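Local atomic coordinates of NAD(FAD)-dependent dehydrogenase, NirB-family (N-terminal domain) (Clostridium acetobutylicum, PDB entry 3KLJ), a protein that catalyses the NADH-dependent reduction of rubredoxin with one bound FAD per subunit, passing electrons from NADH toward dioxygen-scavenging proteins. Residues T10-L15 / G30-I35; I35-S40 / N75-I80. All coordinates share one frame; numbering follows the deposited sequence. Where two conformers were deposited one is given.

Interaction 1 of 2, residues T10-L15 / G30-I35; sequences TKILIL and GKCDDI. With FAD (flavin-adenine dinucleotide), chain B.
Asp34 meets Thr10 and Lys11 with its side chain, crossing both of theirs at about a right angle. CG of Asp34 lies anti to the backbone N (chi1 -173°), on the side of Thr10 and Lys11. OD1 of Asp34 lies 3.3 Å from CG2 of Thr10. OD2 accepts a weak hydrogen bond from Lys11 N. The main polar partner of this carboxylate is Lys78, which forms a salt bridge to OD1. In the conformer given, the Lys11 chain is bent at chi2 and has its CD 3.4 Å from CB of Asp34.

The backbones are joined by Ile12 N, which donates a nearly straight bond (174°) to Asp34 O at 3.0 Å. Lys11 N also reaches this oxygen, but weakly. Ile12 and Ile35 form a parallel bridge and send their side chains to one face of the sheet. There Ile12 CD1 packs 3.7 Å from CB of Cys32, whose disulfide partner is Cys292. Further along, Ile14 and Ile35 lie side by side and point the same way, CD1 of Ile14 against CG2 of Ile35. Helix 19-28 covers this face through Ala24, Ala25 and Ala28.

At the far end of the strand, Leu15 CD2 sits 3.4 Å from N1A of the FAD adenine. Strand 12-15, helix 19-28 and strand 35-38 form the first beta-alpha-beta crossover of the Rossmann-type FAD-binding domain.

Interaction 2 of 2, residues I35-S40 / N75-I80; sequences ITMINS and NNIKVI. With FAD (flavin-adenine dinucleotide), chain B.
Met37 packs against Ile77 and Val79, on the side covered by the helices. CG of Met37 is 3.9 Å from CG2 of Ile77. SD of Met37 keeps beside CG2 of Val79, and these two side chains point the same way. Tyr72 of helix 69-74 and Ala25 of helix 19-28 close over this layer. Packing is also tight on the other face, where Ile80 CD1 touches CG2 of Thr36 at 3.7 Å. Four backbone bonds knit the segments: Lys78 N to Ile35 O, Met37 N to Lys78 O at 2.7 Å, Ile80 N to Met37 O, and Asn39 N to Ile80 O.

Strand 78-80 is an outermost strand of the parallel sheet in the FAD-binding domain. Strand 35-38 leads to Asn39 and Ser40, which meet the adenosine ribose, as in Rossmann-type dinucleotide folds. Asn39 OD1 accepts a bond from Ala17 N and lies 3.0 Å from FAD O3B. Ser40 OG lies 2.4 Å from FAD O2B, too short for the geometry to be trusted.

The solvent side is at Lys78 and Asn76. Lys78 is exposed; its CE passes 3.6 Å from OG1 of Thr36, and its NZ goes on to a salt bridge with Asp34. Before the strand, exposed Asn76 ends helix 69-74 in a Schellman motif.

In the fold
Interactions 1 and 2 share Ile35 and build neighbouring parts of one parallel sheet. Strand 35-38 is the common element, between strand 12-15 and strand 78-80. Interaction 2 is the more buried contact, a regular strand pair with apolar packing on both faces. Interaction 1 is partly buried: a loop leads into the sheet, with charged groups at its open end and isoleucines farther in. The Asp34-Lys78 salt bridge joins the two at the start of strand 35-38. The backbone of Ile14 probably bonds to that of Thr36. Both contacts reach FAD at its adenosine end, interaction 1 by apolar touch and interaction 2 mainly by polar groups.

Interaction 1 of 2, residues T10-L15 / G30-I35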
loop_
_atom_site.group_PDB
_atom_site.type_symbol
_atom_site.label_atom_id
_atom_site.label_comp_id
_atom_site.label_asym_id
_atom_site.label_seq_id
_atom_site.Cartn_x
_atom_site.Cartn_y
_atom_site.Cartn_z
ATOM N N THR A 10 -24.892 15.634 -8.230
ATOM C CA THR A 10 -23.689 16.425 -8.521
ATOM C C THR A 10 -23.134 16.095 -9.898
ATOM O O THR A 10 -23.578 15.136 -10.528
ATOM C CB THR A 10 -22.564 16.191 -7.472
ATOM O OG1 THR A 10 -22.348 14.784 -7.288
ATOM C CG2 THR A 10 -22.935 16.814 -6.154
ATOM N N LYS A 11 -22.177 16.899 -10.367
ATOM C CA LYS A 11 -21.479 16.631 -11.623
ATOM C C LYS A 11 -20.490 15.478 -11.409
ATOM O O LYS A 11 -20.621 14.406 -12.014
ATOM C CB LYS A 11 -20.741 17.884 -12.123
ATOM C CG LYS A 11 -21.539 18.832 -13.032
ATOM C CD LYS A 11 -22.624 19.588 -12.288
ATOM C CE LYS A 11 -22.813 20.994 -12.851
ATOM N NZ LYS A 11 -22.991 20.995 -14.330
ATOM N N ILE A 12 -19.511 15.713 -10.533
ATOM C CA ILE A 12 -18.484 14.718 -10.219
ATOM C C ILE A 12 -18.702 14.126 -8.836
ATOM O O ILE A 12 -18.640 14.837 -7.817
ATOM C CB ILE A 12 -17.056 15.306 -10.315
ATOM C CG1 ILE A 12 -16.863 16.011 -11.667
ATOM C CG2 ILE A 12 -16.004 14.220 -10.057
ATOM C CD1 ILE A 12 -15.440 16.298 -11.991
ATOM N N LEU A 13 -18.977 12.824 -8.822
ATOM C CA LEU A 13 -19.095 12.057 -7.597
ATOM C C LEU A 13 -17.813 11.273 -7.382
ATOM O O LEU A 13 -17.393 10.508 -8.252
ATOM C CB LEU A 13 -20.250 11.068 -7.679
ATOM C CG LEU A 13 -21.160 10.915 -6.459
ATOM C CD1 LEU A 13 -21.678 9.483 -6.309
ATOM C CD2 LEU A 13 -20.527 11.423 -5.166
ATOM N N ILE A 14 -17.204 11.473 -6.217
ATOM C CA ILE A 14 -15.991 10.759 -5.843
ATOM C C ILE A 14 -16.299 9.791 -4.704
ATOM O O ILE A 14 -16.659 10.203 -3.589
ATOM C CB ILE A 14 -14.856 11.742 -5.477
ATOM C CG1 ILE A 14 -14.453 12.555 -6.711
ATOM C CG2 ILE A 14 -13.641 11.005 -4.916
ATOM C CD1 ILE A 14 -13.507 13.685 -6.409
ATOM N N LEU A 15 -16.157 8.504 -5.003
ATOM C CA LEU A 15 -16.452 7.433 -4.067
ATOM C C LEU A 15 -15.183 7.015 -3.319
ATOM O O LEU A 15 -14.352 6.256 -3.842
ATOM C CB LEU A 15 -17.078 6.257 -4.828
ATOM C CG LEU A 15 -17.985 5.272 -4.093
ATOM C CD1 LEU A 15 -18.792 4.399 -5.095
ATOM C CD2 LEU A 15 -17.182 4.398 -3.121
ATOM N N GLY A 30 -11.574 24.065 -10.506
ATOM C CA GLY A 30 -11.500 25.092 -11.544
ATOM C C GLY A 30 -12.098 24.630 -12.859
ATOM O O GLY A 30 -12.755 25.408 -13.553
ATOM N N LYS A 31 -11.876 23.361 -13.196
ATOM C CA LYS A 31 -12.362 22.797 -14.447
ATOM C C LYS A 31 -13.844 22.405 -14.340
ATOM O O LYS A 31 -14.639 22.736 -15.224
ATOM C CB LYS A 31 -11.493 21.611 -14.879
ATOM C CG LYS A 31 -10.033 21.738 -14.482
ATOM C CD LYS A 31 -9.121 20.834 -15.289
ATOM C CE LYS A 31 -7.679 21.311 -15.136
ATOM N NZ LYS A 31 -6.781 20.795 -16.201
ATOM N N CYS A 32 -14.196 21.683 -13.274
ATOM C CA CYS A 32 -15.600 21.398 -12.970
ATOM C C CYS A 32 -16.015 22.124 -11.705
ATOM O O CYS A 32 -15.192 22.396 -10.827
ATOM C CB CYS A 32 -15.879 19.899 -12.858
ATOM S SG CYS A 32 -17.023 19.280 -14.122
ATOM N N ASP A 33 -17.294 22.474 -11.620
ATOM C CA ASP A 33 -17.759 23.359 -10.537
ATOM C C ASP A 33 -18.727 22.729 -9.522
ATOM O O ASP A 33 -19.330 23.443 -8.712
ATOM C CB ASP A 33 -18.342 24.663 -11.118
ATOM C CG ASP A 33 -19.652 24.447 -11.873
ATOM O OD1 ASP A 33 -19.941 23.299 -12.283
ATOM O OD2 ASP A 33 -20.398 25.437 -12.058
ATOM N N ASP A 34 -18.873 21.407 -9.570
ATOM C CA ASP A 34 -19.807 20.701 -8.701
ATOM C C ASP A 34 -19.249 19.319 -8.341
ATOM O O ASP A 34 -19.542 18.318 -9.008
ATOM C CB ASP A 34 -21.174 20.591 -9.390
ATOM C CG ASP A 34 -22.253 20.008 -8.490
ATOM O OD1 ASP A 34 -22.016 19.814 -7.280
ATOM O OD2 ASP A 34 -23.357 19.745 -9.007
ATOM N N ILE A 35 -18.451 19.293 -7.274
ATOM C CA ILE A 35 -17.726 18.099 -6.836
ATOM C C ILE A 35 -18.179 17.646 -5.445
ATOM O O ILE A 35 -18.188 18.438 -4.484
ATOM C CB ILE A 35 -16.197 18.367 -6.791
ATOM C CG1 ILE A 35 -15.710 19.023 -8.088
ATOM C CG2 ILE A 35 -15.415 17.086 -6.481
ATOM C CD1 ILE A 35 -14.478 19.907 -7.881
HETATM P PA FAD B . -7.320 4.721 0.667
HETATM O O1A FAD B . -7.609 3.378 1.282
HETATM O O2A FAD B . -6.168 5.434 1.333
HETATM O O5B FAD B . -8.632 5.628 0.722
HETATM C C5B FAD B . -9.885 5.121 0.299
HETATM C C4B FAD B . -10.991 5.716 1.170
HETATM O O4B FAD B . -12.264 5.309 0.672
HETATM C C3B FAD B . -10.899 5.207 2.605
HETATM O O3B FAD B . -10.933 6.312 3.494
HETATM C C2B FAD B . -12.112 4.314 2.788
HETATM O O2B FAD B . -12.667 4.412 4.081
HETATM C C1B FAD B . -13.076 4.859 1.744
HETATM N N9A FAD B . -14.069 3.873 1.282
HETATM C C8A FAD B . -13.895 2.525 1.115
HETATM N N7A FAD B . -15.058 1.992 0.672
HETATM C C5A FAD B . -15.971 2.976 0.546
HETATM C C6A FAD B . -17.306 2.975 0.142
HETATM N N6A FAD B . -17.978 1.826 0.053
HETATM N N1A FAD B . -17.999 4.173 0.125
HETATM C C2A FAD B . -17.383 5.352 0.500
HETATM N N3A FAD B . -16.063 5.342 0.910
HETATM C C4A FAD B . -15.364 4.169 0.928
HETATM N N1 FAD B . 2.229 3.342 0.383
HETATM C C2 FAD B . 3.478 3.693 -0.083
HETATM O O2 FAD B . 3.626 3.961 -1.263
HETATM N N3 FAD B . 4.557 3.774 0.774
HETATM C C4 FAD B . 4.394 3.486 2.108
HETATM O O4 FAD B . 5.383 3.554 2.845
HETATM C C4X FAD B . 3.134 3.113 2.596
HETATM N N5 FAD B . 2.941 2.826 3.939
HETATM C C5X FAD B . 1.694 2.465 4.411
HETATM C C6 FAD B . 1.509 2.171 5.769
HETATM C C7 FAD B . 0.232 1.817 6.234
HETATM C C7M FAD B . 0.028 1.499 7.687
HETATM C C8 FAD B . -0.843 1.745 5.348
HETATM C C8M FAD B . -2.223 1.360 5.820
HETATM C C9 FAD B . -0.650 2.033 4.002
HETATM C C9A FAD B . 0.615 2.397 3.529
HETATM N N10 FAD B . 0.799 2.692 2.180
HETATM C C10 FAD B . 2.051 3.049 1.717
HETATM C "C1'" FAD B . -0.347 2.598 1.228
HETATM C "C2'" FAD B . -0.980 3.942 0.936
HETATM O "O2'" FAD B . -1.558 4.430 2.130
HETATM C "C3'" FAD B . -2.044 3.715 -0.119
HETATM O "O3'" FAD B . -1.430 3.331 -1.335
HETATM C "C4'" FAD B . -2.899 4.944 -0.381
HETATM O "O4'" FAD B . -3.507 5.393 0.823
HETATM C "C5'" FAD B . -3.998 4.562 -1.364
HETATM O "O5'" FAD B . -4.885 5.648 -1.442
HETATM P P FAD B . -6.368 5.417 -1.964
HETATM O O1P FAD B . -7.083 6.758 -2.002
HETATM O O2P FAD B . -6.377 4.671 -3.275
HETATM O O3P FAD B . -7.051 4.422 -0.891
#

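Interaction 2 of 2, residues I35-S40 / N75-I80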
loop_
_atom_site.group_PDB
_atom_site.type_symbol
_atom_site.label_atom_id
_atom_site.label_comp_id
_atom_site.label_asym_id
_atom_site.label_seq_id
_atom_site.Cartn_x
_atom_site.Cartn_y
_atom_site.Cartn_z
ATOM N N ILE A 35 -18.451 19.293 -7.274
ATOM C CA ILE A 35 -17.726 18.099 -6.836
ATOM C C ILE A 35 -18.179 17.646 -5.445
ATOM O O ILE A 35 -18.188 18.438 -4.484
ATOM C CB ILE A 35 -16.197 18.367 -6.791
ATOM C CG1 ILE A 35 -15.710 19.023 -8.088
ATOM C CG2 ILE A 35 -15.415 17.086 -6.481
ATOM C CD1 ILE A 35 -14.478 19.907 -7.881
ATOM N N THR A 36 -18.527 16.366 -5.342
ATOM C CA THR A 36 -18.905 15.746 -4.071
ATOM C C THR A 36 -18.078 14.500 -3.794
ATOM O O THR A 36 -17.934 13.638 -4.662
ATOM C CB THR A 36 -20.394 15.361 -4.074
ATOM O OG1 THR A 36 -21.169 16.539 -4.270
ATOM C CG2 THR A 36 -20.812 14.721 -2.762
ATOM N N MET A 37 -17.554 14.411 -2.576
ATOM C CA MET A 37 -16.794 13.259 -2.125
ATOM C C MET A 37 -17.554 12.521 -1.039
ATOM O O MET A 37 -18.011 13.133 -0.067
ATOM C CB MET A 37 -15.452 13.700 -1.551
ATOM C CG MET A 37 -14.626 14.591 -2.454
ATOM S SD MET A 37 -13.030 14.949 -1.686
ATOM C CE MET A 37 -12.214 13.381 -2.019
ATOM N N ILE A 38 -17.674 11.207 -1.206
ATOM C CA ILE A 38 -18.251 10.335 -0.193
ATOM C C ILE A 38 -17.119 9.637 0.562
ATOM O O ILE A 38 -16.244 9.060 -0.068
ATOM C CB ILE A 38 -19.161 9.262 -0.843
ATOM C CG1 ILE A 38 -20.311 9.922 -1.611
ATOM C CG2 ILE A 38 -19.699 8.289 0.211
ATOM C CD1 ILE A 38 -20.903 9.034 -2.698
ATOM N N ASN A 39 -17.118 9.691 1.895
ATOM C CA ASN A 39 -16.112 8.939 2.669
ATOM C C ASN A 39 -16.668 8.176 3.857
ATOM O O ASN A 39 -17.401 8.736 4.670
ATOM C CB ASN A 39 -14.963 9.839 3.123
ATOM C CG ASN A 39 -13.705 9.048 3.513
ATOM O OD1 ASN A 39 -13.227 8.158 2.781
ATOM N ND2 ASN A 39 -13.166 9.378 4.670
ATOM N N SER A 40 -16.295 6.900 3.951
ATOM C CA SER A 40 -16.774 6.006 5.001
ATOM C C SER A 40 -16.233 6.377 6.386
ATOM O O SER A 40 -16.892 6.112 7.394
ATOM C CB SER A 40 -16.431 4.554 4.667
ATOM O OG SER A 40 -15.023 4.358 4.659
ATOM N N ASN A 75 -12.811 25.935 -1.533
ATOM C CA ASN A 75 -12.862 25.395 -2.890
ATOM C C ASN A 75 -14.202 24.785 -3.276
ATOM O O ASN A 75 -14.337 24.213 -4.363
ATOM C CB ASN A 75 -11.732 24.391 -3.100
ATOM C CG ASN A 75 -10.394 25.064 -3.278
ATOM O OD1 ASN A 75 -10.227 25.909 -4.161
ATOM N ND2 ASN A 75 -9.433 24.707 -2.434
ATOM N N ASN A 76 -15.182 24.911 -2.383
ATOM C CA ASN A 76 -16.542 24.390 -2.600
ATOM C C ASN A 76 -16.684 22.894 -2.871
ATOM O O ASN A 76 -17.667 22.459 -3.472
ATOM C CB ASN A 76 -17.263 25.174 -3.691
ATOM C CG ASN A 76 -18.371 26.006 -3.146
ATOM O OD1 ASN A 76 -18.133 27.027 -2.499
ATOM N ND2 ASN A 76 -19.608 25.578 -3.393
ATOM N N ILE A 77 -15.711 22.111 -2.429
ATOM C CA ILE A 77 -15.813 20.668 -2.539
ATOM C C ILE A 77 -16.629 20.150 -1.365
ATOM O O ILE A 77 -16.300 20.407 -0.206
ATOM C CB ILE A 77 -14.420 20.001 -2.581
ATOM C CG1 ILE A 77 -13.698 20.376 -3.883
ATOM C CG2 ILE A 77 -14.549 18.487 -2.440
ATOM C CD1 ILE A 77 -12.173 20.314 -3.793
ATOM N N LYS A 78 -17.694 19.425 -1.678
ATOM C CA LYS A 78 -18.595 18.874 -0.672
ATOM C C LYS A 78 -18.167 17.477 -0.236
ATOM O O LYS A 78 -18.090 16.545 -1.051
ATOM C CB LYS A 78 -20.031 18.865 -1.204
ATOM C CG LYS A 78 -20.593 20.269 -1.439
ATOM C CD LYS A 78 -21.744 20.283 -2.431
ATOM C CE LYS A 78 -21.257 20.116 -3.873
ATOM N NZ LYS A 78 -22.408 19.996 -4.825
ATOM N N VAL A 79 -17.875 17.337 1.051
ATOM C CA VAL A 79 -17.461 16.051 1.604
ATOM C C VAL A 79 -18.558 15.525 2.521
ATOM O O VAL A 79 -18.945 16.190 3.485
ATOM C CB VAL A 79 -16.128 16.145 2.372
ATOM C CG1 VAL A 79 -15.683 14.764 2.853
ATOM C CG2 VAL A 79 -15.043 16.773 1.496
ATOM N N ILE A 80 -19.082 14.347 2.192
ATOM C CA ILE A 80 -20.023 13.662 3.073
ATOM C C ILE A 80 -19.252 12.586 3.834
ATOM O O ILE A 80 -18.854 11.567 3.256
ATOM C CB ILE A 80 -21.204 13.028 2.301
ATOM C CG1 ILE A 80 -21.627 13.917 1.127
ATOM C CG2 ILE A 80 -22.385 12.780 3.247
ATOM C CD1 ILE A 80 -22.559 13.239 0.141
HETATM P PA FAD B . -7.320 4.721 0.667
HETATM O O1A FAD B . -7.609 3.378 1.282
HETATM O O2A FAD B . -6.168 5.434 1.333
HETATM O O5B FAD B . -8.632 5.628 0.722
HETATM C C5B FAD B . -9.885 5.121 0.299
HETATM C C4B FAD B . -10.991 5.716 1.170
HETATM O O4B FAD B . -12.264 5.309 0.672
HETATM C C3B FAD B . -10.899 5.207 2.605
HETATM O O3B FAD B . -10.933 6.312 3.494
HETATM C C2B FAD B . -12.112 4.314 2.788
HETATM O O2B FAD B . -12.667 4.412 4.081
HETATM C C1B FAD B . -13.076 4.859 1.744
HETATM N N9A FAD B . -14.069 3.873 1.282
HETATM C C8A FAD B . -13.895 2.525 1.115
HETATM N N7A FAD B . -15.058 1.992 0.672
HETATM C C5A FAD B . -15.971 2.976 0.546
HETATM C C6A FAD B . -17.306 2.975 0.142
HETATM N N6A FAD B . -17.978 1.826 0.053
HETATM N N1A FAD B . -17.999 4.173 0.125
HETATM C C2A FAD B . -17.383 5.352 0.500
HETATM N N3A FAD B . -16.063 5.342 0.910
HETATM C C4A FAD B . -15.364 4.169 0.928
HETATM N N1 FAD B . 2.229 3.342 0.383
HETATM C C2 FAD B . 3.478 3.693 -0.083
HETATM O O2 FAD B . 3.626 3.961 -1.263
HETATM N N3 FAD B . 4.557 3.774 0.774
HETATM C C4 FAD B . 4.394 3.486 2.108
HETATM O O4 FAD B . 5.383 3.554 2.845
HETATM C C4X FAD B . 3.134 3.113 2.596
HETATM N N5 FAD B . 2.941 2.826 3.939
HETATM C C5X FAD B . 1.694 2.465 4.411
HETATM C C6 FAD B . 1.509 2.171 5.769
HETATM C C7 FAD B . 0.232 1.817 6.234
HETATM C C7M FAD B . 0.028 1.499 7.687
HETATM C C8 FAD B . -0.843 1.745 5.348
HETATM C C8M FAD B . -2.223 1.360 5.820
HETATM C C9 FAD B . -0.650 2.033 4.002
HETATM C C9A FAD B . 0.615 2.397 3.529
HETATM N N10 FAD B . 0.799 2.692 2.180
HETATM C C10 FAD B . 2.051 3.049 1.717
HETATM C "C1'" FAD B . -0.347 2.598 1.228
HETATM C "C2'" FAD B . -0.980 3.942 0.936
HETATM O "O2'" FAD B . -1.558 4.430 2.130
HETATM C "C3'" FAD B . -2.044 3.715 -0.119
HETATM O "O3'" FAD B . -1.430 3.331 -1.335
HETATM C "C4'" FAD B . -2.899 4.944 -0.381
HETATM O "O4'" FAD B . -3.507 5.393 0.823
HETATM C "C5'" FAD B . -3.998 4.562 -1.364
HETATM O "O5'" FAD B . -4.885 5.648 -1.442
HETATM P P FAD B . -6.368 5.417 -1.964
HETATM O O1P FAD B . -7.083 6.758 -2.002
HETATM O O2P FAD B . -6.377 4.671 -3.275
HETATM O O3P FAD B . -7.051 4.422 -0.891
#